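Local coordinates for pantothenate synthetase (Francisella tularensis subsp. tularensis, PDB 3N8H), which probably catalyses the ATP-dependent condensation of pantoate with beta-alanine to pantothenate, by way of a pantoyl-adenylate intermediate, at residues D198-I201 with A202-Y206. Residues are numbered along the deposited sequence; the frame is centred on the assembly and turned at random. Where two conformers were deposited one is given.
Sequences DIEI and ANKIY
Ala-202 N donates to Asp-198 O at 2.8 Å, the first of five successive hydrogen bonds from the N-H of residue i+4 to the carbonyl of residue i, and the methyl of Ala-202 faces Ile-247 on strand 240-247. Asn-203 N reaches Ile-199 O at 3.0 Å. The Asn-203 side chain runs alongside that of Ile-199, pointing the same way, with Asn-203 ND2 lying 3.8 Å from Ile-199 CG2; ND2 also nears Ile-199 O, but at an angle too poor for a bond, whereas OD1 accepts a hydrogen bond from the Ser-183 hydroxyl. Lys-204 N hydrogen-bonds Glu-200 O at 3.0 Å. The lysine chain bends at chi3 (-67°), which brings CE back over the preceding turn, 3.7 Å from Ile-201 CA, and sets NZ beside the carboxylate of Glu-200. The Lys-204 NZ to Glu-200 OE2 separation of 3.9 Å makes this a long salt bridge, probably a modest electrostatic tie on the outer side of the helix. Ile-205 N bonds Ile-201 O, 3.0 Å away with an N-H...O angle of 165°. Between these two isoleucines, CD1 of Ile-205 and CG2 of Ile-201 approach only to 4.4 Å, a loose apolar contact; both side chains also touch strand 240-247. Tyr-206 N makes the fifth bond, to Ala-202 O, and the tyrosine hydroxyl hydrogen-bonds Asp-254. The whole is a regular, amphipathic alpha-helix, 196-210, laid against the three-stranded antiparallel sheet of pantothenate synthetase.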
ATOM      1  N   ASP A 198      -2.494 -19.709 -35.035  1.00 37.93           N
ATOM      2  CA  ASP A 198      -2.129 -18.537 -34.230  1.00 38.07           C
ATOM      3  C   ASP A 198      -0.606 -18.429 -34.092  1.00 42.38           C
ATOM      4  O   ASP A 198      -0.040 -17.347 -34.212  1.00 38.64           O
ATOM      5  CB  ASP A 198      -2.725 -18.611 -32.823  1.00 41.34           C
ATOM      6  CG  ASP A 198      -4.238 -18.512 -32.813  1.00 54.84           C
ATOM      7  OD1 ASP A 198      -4.823 -18.287 -33.890  1.00 51.02           O
ATOM      8  OD2 ASP A 198      -4.840 -18.659 -31.721  1.00 56.55           O
ATOM      9  N   ILE A 199       0.030 -19.558 -33.785  1.00 41.69           N
ATOM     10  CA  ILE A 199       1.482 -19.637 -33.674  1.00 37.76           C
ATOM     11  C   ILE A 199       2.162 -19.116 -34.933  1.00 37.75           C
ATOM     12  O   ILE A 199       3.203 -18.470 -34.859  1.00 42.46           O
ATOM     13  CB  ILE A 199       1.946 -21.104 -33.433  1.00 52.70           C
ATOM     14  CG1 ILE A 199       1.496 -21.590 -32.054  1.00 61.43           C
ATOM     15  CG2 ILE A 199       3.451 -21.215 -33.560  1.00 52.79           C
ATOM     16  CD1 ILE A 199       2.073 -20.781 -30.908  1.00 67.07           C
ATOM     17  N   GLU A 200       1.583 -19.406 -36.097  1.00 38.44           N
ATOM     18  CA  GLU A 200       2.222 -19.033 -37.354  1.00 39.86           C
ATOM     19  C   GLU A 200       2.029 -17.536 -37.635  1.00 41.68           C
ATOM     20  O   GLU A 200       2.887 -16.868 -38.221  1.00 45.55           O
ATOM     21  CB  GLU A 200       1.704 -19.886 -38.519  1.00 61.56           C
ATOM     22  CG  GLU A 200       0.235 -19.648 -38.876  1.00 83.28           C
ATOM     23  CD  GLU A 200      -0.082 -19.912 -40.345  1.00102.91           C
ATOM     24  OE1 GLU A 200      -1.153 -20.495 -40.626  1.00104.93           O
ATOM     25  OE2 GLU A 200       0.738 -19.534 -41.216  1.00111.01           O
ATOM     26  N   ILE A 201       0.897 -17.008 -37.205  1.00 35.08           N
ATOM     27  CA  ILE A 201       0.687 -15.570 -37.260  1.00 35.89           C
ATOM     28  C   ILE A 201       1.693 -14.890 -36.333  1.00 41.97           C
ATOM     29  O   ILE A 201       2.335 -13.919 -36.708  1.00 40.40           O
ATOM     30  CB  ILE A 201      -0.722 -15.229 -36.832  1.00 32.45           C
ATOM     31  CG1 ILE A 201      -1.708 -15.832 -37.847  1.00 42.16           C
ATOM     32  CG2 ILE A 201      -0.889 -13.710 -36.699  1.00 36.40           C
ATOM     33  CD1 ILE A 201      -3.153 -15.722 -37.388  1.00 45.08           C
ATOM     34  N   ALA A 202       1.832 -15.403 -35.118  1.00 39.18           N
ATOM     35  CA  ALA A 202       2.767 -14.802 -34.181  1.00 35.14           C
ATOM     36  C   ALA A 202       4.161 -14.738 -34.805  1.00 45.29           C
ATOM     37  O   ALA A 202       4.814 -13.694 -34.760  1.00 40.62           O
ATOM     38  CB  ALA A 202       2.780 -15.566 -32.858  1.00 36.76           C
ATOM     39  N   ASN A 203       4.610 -15.843 -35.405  1.00 49.95           N
ATOM     40  CA  ASN A 203       5.937 -15.885 -36.047  1.00 44.70           C
ATOM     41  C   ASN A 203       6.086 -14.899 -37.218  1.00 43.81           C
ATOM     42  O   ASN A 203       7.132 -14.264 -37.371  1.00 45.46           O
ATOM     43  CB  ASN A 203       6.303 -17.309 -36.492  1.00 43.02           C
ATOM     44  CG  ASN A 203       6.554 -18.263 -35.311  1.00 51.90           C
ATOM     45  OD1 ASN A 203       6.989 -17.854 -34.221  1.00 51.44           O
ATOM     46  ND2 ASN A 203       6.291 -19.547 -35.539  1.00 52.83           N
ATOM     47  N   LYS A 204       5.049 -14.774 -38.042  1.00 40.75           N
ATOM     48  CA  LYS A 204       5.030 -13.771 -39.103  1.00 44.17           C
ATOM     49  C   LYS A 204       5.182 -12.340 -38.573  1.00 39.26           C
ATOM     50  O   LYS A 204       5.880 -11.530 -39.166  1.00 47.69           O
ATOM     51  CB  LYS A 204       3.759 -13.876 -39.955  1.00 51.52           C
ATOM     52  CG  LYS A 204       3.752 -15.043 -40.929  1.00 67.78           C
ATOM     53  CD  LYS A 204       2.467 -15.093 -41.759  1.00 75.88           C
ATOM     54  CE  LYS A 204       1.252 -15.411 -40.892  1.00 75.54           C
ATOM     55  NZ  LYS A 204       0.048 -15.728 -41.701  1.00 73.44           N
ATOM     56  N   ILE A 205       4.501 -12.028 -37.482  0.70 30.97           N
ATOM     57  CA  ILE A 205       4.651 -10.724 -36.856  0.70 36.28           C
ATOM     58  C   ILE A 205       6.136 -10.453 -36.551  0.70 38.45           C
ATOM     59  O   ILE A 205       6.647  -9.358 -36.814  0.70 35.02           O
ATOM     60  CB  ILE A 205       3.832 -10.624 -35.542  0.70 40.27           C
ATOM     61  CG1 ILE A 205       2.325 -10.603 -35.829  0.70 42.47           C
ATOM     62  CG2 ILE A 205       4.247  -9.383 -34.723  0.70 33.56           C
ATOM     63  CD1 ILE A 205       1.468 -10.618 -34.562  0.70 30.62           C
ATOM     64  N   TYR A 206       6.823 -11.453 -35.992  1.00 30.66           N
ATOM     65  CA  TYR A 206       8.211 -11.268 -35.593  1.00 37.76           C
ATOM     66  C   TYR A 206       9.210 -11.326 -36.756  1.00 38.28           C
ATOM     67  O   TYR A 206      10.337 -10.830 -36.641  1.00 33.88           O
ATOM     68  CB  TYR A 206       8.578 -12.178 -34.422  1.00 34.01           C
ATOM     69  CG  TYR A 206       8.138 -11.523 -33.155  1.00 32.43           C
ATOM     70  CD1 TYR A 206       9.034 -10.803 -32.369  1.00 32.90           C
ATOM     71  CD2 TYR A 206       6.797 -11.529 -32.792  1.00 29.70           C
ATOM     72  CE1 TYR A 206       8.604 -10.149 -31.220  1.00 33.40           C
ATOM     73  CE2 TYR A 206       6.362 -10.874 -31.662  1.00 33.54           C
ATOM     74  CZ  TYR A 206       7.272 -10.187 -30.883  1.00 31.30           C
ATOM     75  OH  TYR A 206       6.810  -9.546 -29.770  1.00 28.72           O
TER